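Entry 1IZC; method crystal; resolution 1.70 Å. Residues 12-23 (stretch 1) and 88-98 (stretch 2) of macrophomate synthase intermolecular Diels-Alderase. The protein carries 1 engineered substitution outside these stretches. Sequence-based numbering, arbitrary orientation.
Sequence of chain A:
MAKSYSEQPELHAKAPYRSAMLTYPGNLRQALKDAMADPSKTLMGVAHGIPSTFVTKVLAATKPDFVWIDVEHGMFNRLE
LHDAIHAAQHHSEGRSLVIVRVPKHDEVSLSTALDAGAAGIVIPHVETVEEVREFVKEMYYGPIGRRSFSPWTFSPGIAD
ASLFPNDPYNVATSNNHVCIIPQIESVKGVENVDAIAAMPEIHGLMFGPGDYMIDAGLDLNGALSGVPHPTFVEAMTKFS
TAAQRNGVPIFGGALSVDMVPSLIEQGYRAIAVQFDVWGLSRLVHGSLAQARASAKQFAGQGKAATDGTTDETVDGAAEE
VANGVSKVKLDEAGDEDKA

Stretch 1 (12-23) HAKAPYRSAMLT
Stretch 2, residues 88-98: AQHHSEGRSLV

Residues 12-23 form an irregular segment that packs against the end of a helix and the turn leading into a strand. The helix begins earlier in the chain and includes Ala88 to His90, the strand begins at 97, and the contact buries 577 Å² counted over both sides. The two segments run in register from Ala13 beside Glu93 (CA to CA 6.5 Å) to Ala15 beside Arg95 (CA to CA 4.3 Å); a type I turn from Ala15 to Arg18 then reverses the first segment, bringing Arg18 CA within 5.0 Å of Gly94 CA and Leu22 CA within 6.1 Å of His90 CA.

The helix closes with a Schellman motif. Glu93 (m,t) takes positive phi (50/43), its N bonds His90 O at 3.0 Å, and Gly94 N bonds Gln89 O at 2.7 Å. A type I' turn from Ser92 to Arg95 overlaps it, closed by Arg95 N to Ser92 O at 3.0 Å. Ser92, chi1 p, ties the corner to the helix: its OG donates to Ala88 O (2.7 Å) and accepts from Ser96 N (3.0 Å).

Gly94 (89/-6) leaves no room for a side chain. A CB here would jam against the preceding carbonyl and lie 2.8 Å from Arg18 CB, so glycine satisfies both backbone and packing. Small Ala15 points toward the turn, its CB 3.5 Å from Glu93 O and 3.6 Å from Gly94 C. Ala13 CB meets Glu93 CB at 3.9 Å. Arg95, extended as t,t,t, lays CD 3.6 Å from Lys14 O.

Leu22 fills the most area, 111 Å². Its m,t rotamer carries CD2 to 3.6 Å from Gly94 CA and CD1 to 4.1 Å from Glu93 C, while its CB sits over one face of the His90 ring, 3.7 Å from the centroid. Thr23 CG2 lies at the edge of that ring. His90, chi1 m, brings its ring nearer from a sideways CA-to-CB bond. Leu97 (m,t) likewise reaches in, with CD2 4.4 Å from Tyr17 CB; Tyr17, chi1 m, leads its ring end away.

Arg18 points toward the turn, but its p,t,m rotamer folds the guanidinium back onto its own segment, where NE donates to Ser19 O at 3.0 Å.

Waters supply clear polar links between the stretches. One joins Tyr17 N (2.9 Å) to Gly94 O (2.9 Å), another Arg18 NH1 (3.0 Å) to Glu93 O (2.8 Å), and a third Leu22 O (2.8 Å) to NE2 (2.9 Å) of Gln89, an m,t side chain directed toward the first segment. The rule is small and branched aliphatic side chains packed on the backbone of a glycine corner, with water linking backbone groups to one another or to side-chain nitrogens.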

# COMPACT_ATOMS: atom_id res chain seq x y z
N HIS A 12 22.00 -21.36 16.77
CA HIS A 12 20.95 -21.99 15.99
C HIS A 12 19.57 -21.88 16.61
O HIS A 12 19.42 -21.91 17.83
CB HIS A 12 21.30 -23.45 15.71
CG HIS A 12 22.58 -23.61 14.95
ND1 HIS A 12 23.12 -24.84 14.64
CD2 HIS A 12 23.42 -22.69 14.42
CE1 HIS A 12 24.24 -24.67 13.96
NE2 HIS A 12 24.44 -23.37 13.81
N ALA A 13 18.56 -21.76 15.76
CA ALA A 13 17.19 -21.64 16.24
C ALA A 13 16.64 -22.94 16.79
O ALA A 13 16.88 -24.02 16.24
CB ALA A 13 16.28 -21.11 15.12
N LYS A 14 15.89 -22.85 17.87
CA LYS A 14 15.27 -24.02 18.45
C LYS A 14 13.81 -23.91 18.02
O LYS A 14 13.05 -23.12 18.56
CB LYS A 14 15.39 -24.01 19.97
CG LYS A 14 16.84 -24.11 20.45
CD LYS A 14 16.92 -24.19 21.97
CE LYS A 14 18.36 -24.33 22.44
NZ LYS A 14 18.44 -24.46 23.92
N ALA A 15 13.45 -24.68 17.01
CA ALA A 15 12.09 -24.64 16.47
C ALA A 15 11.60 -26.09 16.41
O ALA A 15 11.54 -26.68 15.34
CB ALA A 15 12.13 -24.02 15.08
N PRO A 16 11.23 -26.65 17.56
CA PRO A 16 10.74 -28.02 17.71
C PRO A 16 9.59 -28.45 16.81
O PRO A 16 9.48 -29.62 16.46
CB PRO A 16 10.32 -28.08 19.19
CG PRO A 16 11.12 -27.03 19.83
CD PRO A 16 11.13 -25.91 18.83
N TYR A 17 8.73 -27.50 16.44
CA TYR A 17 7.55 -27.83 15.65
C TYR A 17 7.49 -27.29 14.23
O TYR A 17 6.46 -27.44 13.56
CB TYR A 17 6.31 -27.38 16.42
CG TYR A 17 6.30 -27.92 17.84
CD1 TYR A 17 6.05 -29.27 18.08
CD2 TYR A 17 6.58 -27.09 18.92
CE1 TYR A 17 6.09 -29.78 19.37
CE2 TYR A 17 6.62 -27.59 20.22
CZ TYR A 17 6.37 -28.94 20.43
OH TYR A 17 6.40 -29.46 21.71
N ARG A 18 8.56 -26.67 13.73
CA ARG A 18 8.49 -26.12 12.38
C ARG A 18 8.36 -27.17 11.29
O ARG A 18 8.79 -28.32 11.46
CB ARG A 18 9.71 -25.25 12.07
CG ARG A 18 11.05 -26.01 12.10
CD ARG A 18 12.11 -25.21 11.34
NE ARG A 18 11.89 -25.30 9.90
CZ ARG A 18 12.59 -24.62 9.00
NH1 ARG A 18 13.55 -23.79 9.38
NH2 ARG A 18 12.33 -24.79 7.70
N SER A 19 7.75 -26.79 10.17
CA SER A 19 7.60 -27.69 9.04
C SER A 19 8.88 -27.65 8.21
O SER A 19 9.81 -26.91 8.54
CB SER A 19 6.41 -27.27 8.17
OG SER A 19 6.13 -28.26 7.20
N ALA A 20 8.94 -28.43 7.13
CA ALA A 20 10.13 -28.45 6.28
C ALA A 20 10.35 -27.08 5.67
O ALA A 20 11.48 -26.67 5.44
CB ALA A 20 9.98 -29.50 5.19
N MET A 21 9.25 -26.38 5.37
CA MET A 21 9.34 -25.03 4.80
C MET A 21 8.51 -24.10 5.67
O MET A 21 7.40 -24.43 6.09
CB MET A 21 8.81 -25.02 3.36
CG MET A 21 9.57 -25.98 2.45
SD MET A 21 9.26 -25.67 0.71
CE MET A 21 7.49 -25.86 0.65
N LEU A 22 9.05 -22.91 5.93
CA LEU A 22 8.37 -21.97 6.81
C LEU A 22 7.14 -21.29 6.24
O LEU A 22 6.49 -20.48 6.91
CB LEU A 22 9.38 -20.95 7.34
CG LEU A 22 10.52 -21.57 8.16
CD1 LEU A 22 11.49 -20.48 8.57
CD2 LEU A 22 9.97 -22.29 9.39
N THR A 23 6.81 -21.62 4.99
CA THR A 23 5.62 -21.13 4.31
C THR A 23 4.46 -22.07 4.64
O THR A 23 3.32 -21.84 4.22
CB THR A 23 5.81 -21.11 2.79
OG1 THR A 23 6.41 -22.35 2.38
CG2 THR A 23 6.69 -19.95 2.37
N ALA A 88 5.74 -13.84 10.77
CA ALA A 88 5.78 -14.45 12.10
C ALA A 88 6.62 -15.73 12.10
O ALA A 88 7.46 -15.95 12.98
CB ALA A 88 4.37 -14.77 12.60
N GLN A 89 6.38 -16.59 11.12
CA GLN A 89 7.12 -17.83 11.07
C GLN A 89 8.55 -17.68 10.59
O GLN A 89 9.44 -18.34 11.11
CB GLN A 89 6.36 -18.86 10.22
CG GLN A 89 5.09 -19.35 10.90
CD GLN A 89 4.70 -20.78 10.53
OE1 GLN A 89 4.66 -21.67 11.39
NE2 GLN A 89 4.42 -21.00 9.26
N HIS A 90 8.80 -16.81 9.62
CA HIS A 90 10.16 -16.66 9.10
C HIS A 90 11.08 -15.87 10.02
O HIS A 90 12.23 -16.26 10.22
CB HIS A 90 10.14 -16.01 7.70
CG HIS A 90 9.55 -16.89 6.63
ND1 HIS A 90 10.33 -17.63 5.76
CD2 HIS A 90 8.26 -17.18 6.31
CE1 HIS A 90 9.55 -18.34 4.96
NE2 HIS A 90 8.30 -18.08 5.28
N HIS A 91 10.59 -14.77 10.60
CA HIS A 91 11.43 -13.96 11.49
C HIS A 91 11.66 -14.57 12.88
O HIS A 91 12.47 -14.06 13.66
CB HIS A 91 10.86 -12.54 11.57
CG HIS A 91 11.19 -11.70 10.37
ND1 HIS A 91 10.78 -12.02 9.09
CD2 HIS A 91 11.93 -10.57 10.25
CE1 HIS A 91 11.25 -11.13 8.24
NE2 HIS A 91 11.96 -10.24 8.92
N SER A 92 10.96 -15.66 13.19
CA SER A 92 11.18 -16.38 14.45
C SER A 92 11.89 -17.69 14.06
O SER A 92 12.15 -18.55 14.91
CB SER A 92 9.86 -16.74 15.13
OG SER A 92 9.13 -17.65 14.33
N GLU A 93 12.18 -17.82 12.77
CA GLU A 93 12.81 -19.01 12.17
C GLU A 93 12.09 -20.29 12.58
O GLU A 93 12.72 -21.30 12.90
CB GLU A 93 14.31 -19.09 12.49
CG GLU A 93 15.08 -17.92 11.87
CD GLU A 93 16.57 -18.17 11.73
OE1 GLU A 93 16.94 -19.15 11.06
OE2 GLU A 93 17.36 -17.38 12.29
N GLY A 94 10.77 -20.21 12.57
CA GLY A 94 9.94 -21.36 12.88
C GLY A 94 9.57 -21.59 14.34
O GLY A 94 8.78 -22.49 14.64
N ARG A 95 10.11 -20.79 15.24
CA ARG A 95 9.79 -20.97 16.65
C ARG A 95 8.39 -20.49 17.03
O ARG A 95 7.77 -21.03 17.96
CB ARG A 95 10.83 -20.26 17.53
CG ARG A 95 10.54 -20.36 19.02
CD ARG A 95 11.77 -20.01 19.82
NE ARG A 95 11.48 -19.71 21.21
CZ ARG A 95 12.41 -19.34 22.09
NH1 ARG A 95 13.68 -19.25 21.70
NH2 ARG A 95 12.07 -19.06 23.34
N SER A 96 7.87 -19.50 16.30
CA SER A 96 6.55 -18.96 16.59
C SER A 96 5.45 -19.49 15.69
O SER A 96 5.38 -19.15 14.51
CB SER A 96 6.56 -17.43 16.47
OG SER A 96 7.61 -16.88 17.26
N LEU A 97 4.59 -20.33 16.24
CA LEU A 97 3.47 -20.86 15.46
C LEU A 97 2.46 -19.73 15.29
O LEU A 97 2.44 -18.79 16.09
CB LEU A 97 2.84 -22.03 16.19
CG LEU A 97 3.85 -23.16 16.42
CD1 LEU A 97 3.19 -24.28 17.19
CD2 LEU A 97 4.38 -23.65 15.06
N VAL A 98 1.61 -19.81 14.27
CA VAL A 98 0.63 -18.76 14.06
C VAL A 98 -0.79 -19.25 14.22
O VAL A 98 -1.18 -20.26 13.64
CB VAL A 98 0.77 -18.14 12.64
CG1 VAL A 98 -0.31 -17.08 12.44
CG2 VAL A 98 2.15 -17.53 12.46
O HOH W 1 8.75 -24.64 16.61
O HOH W 2 14.67 -23.11 12.03
O HOH W 3 4.18 -18.98 7.24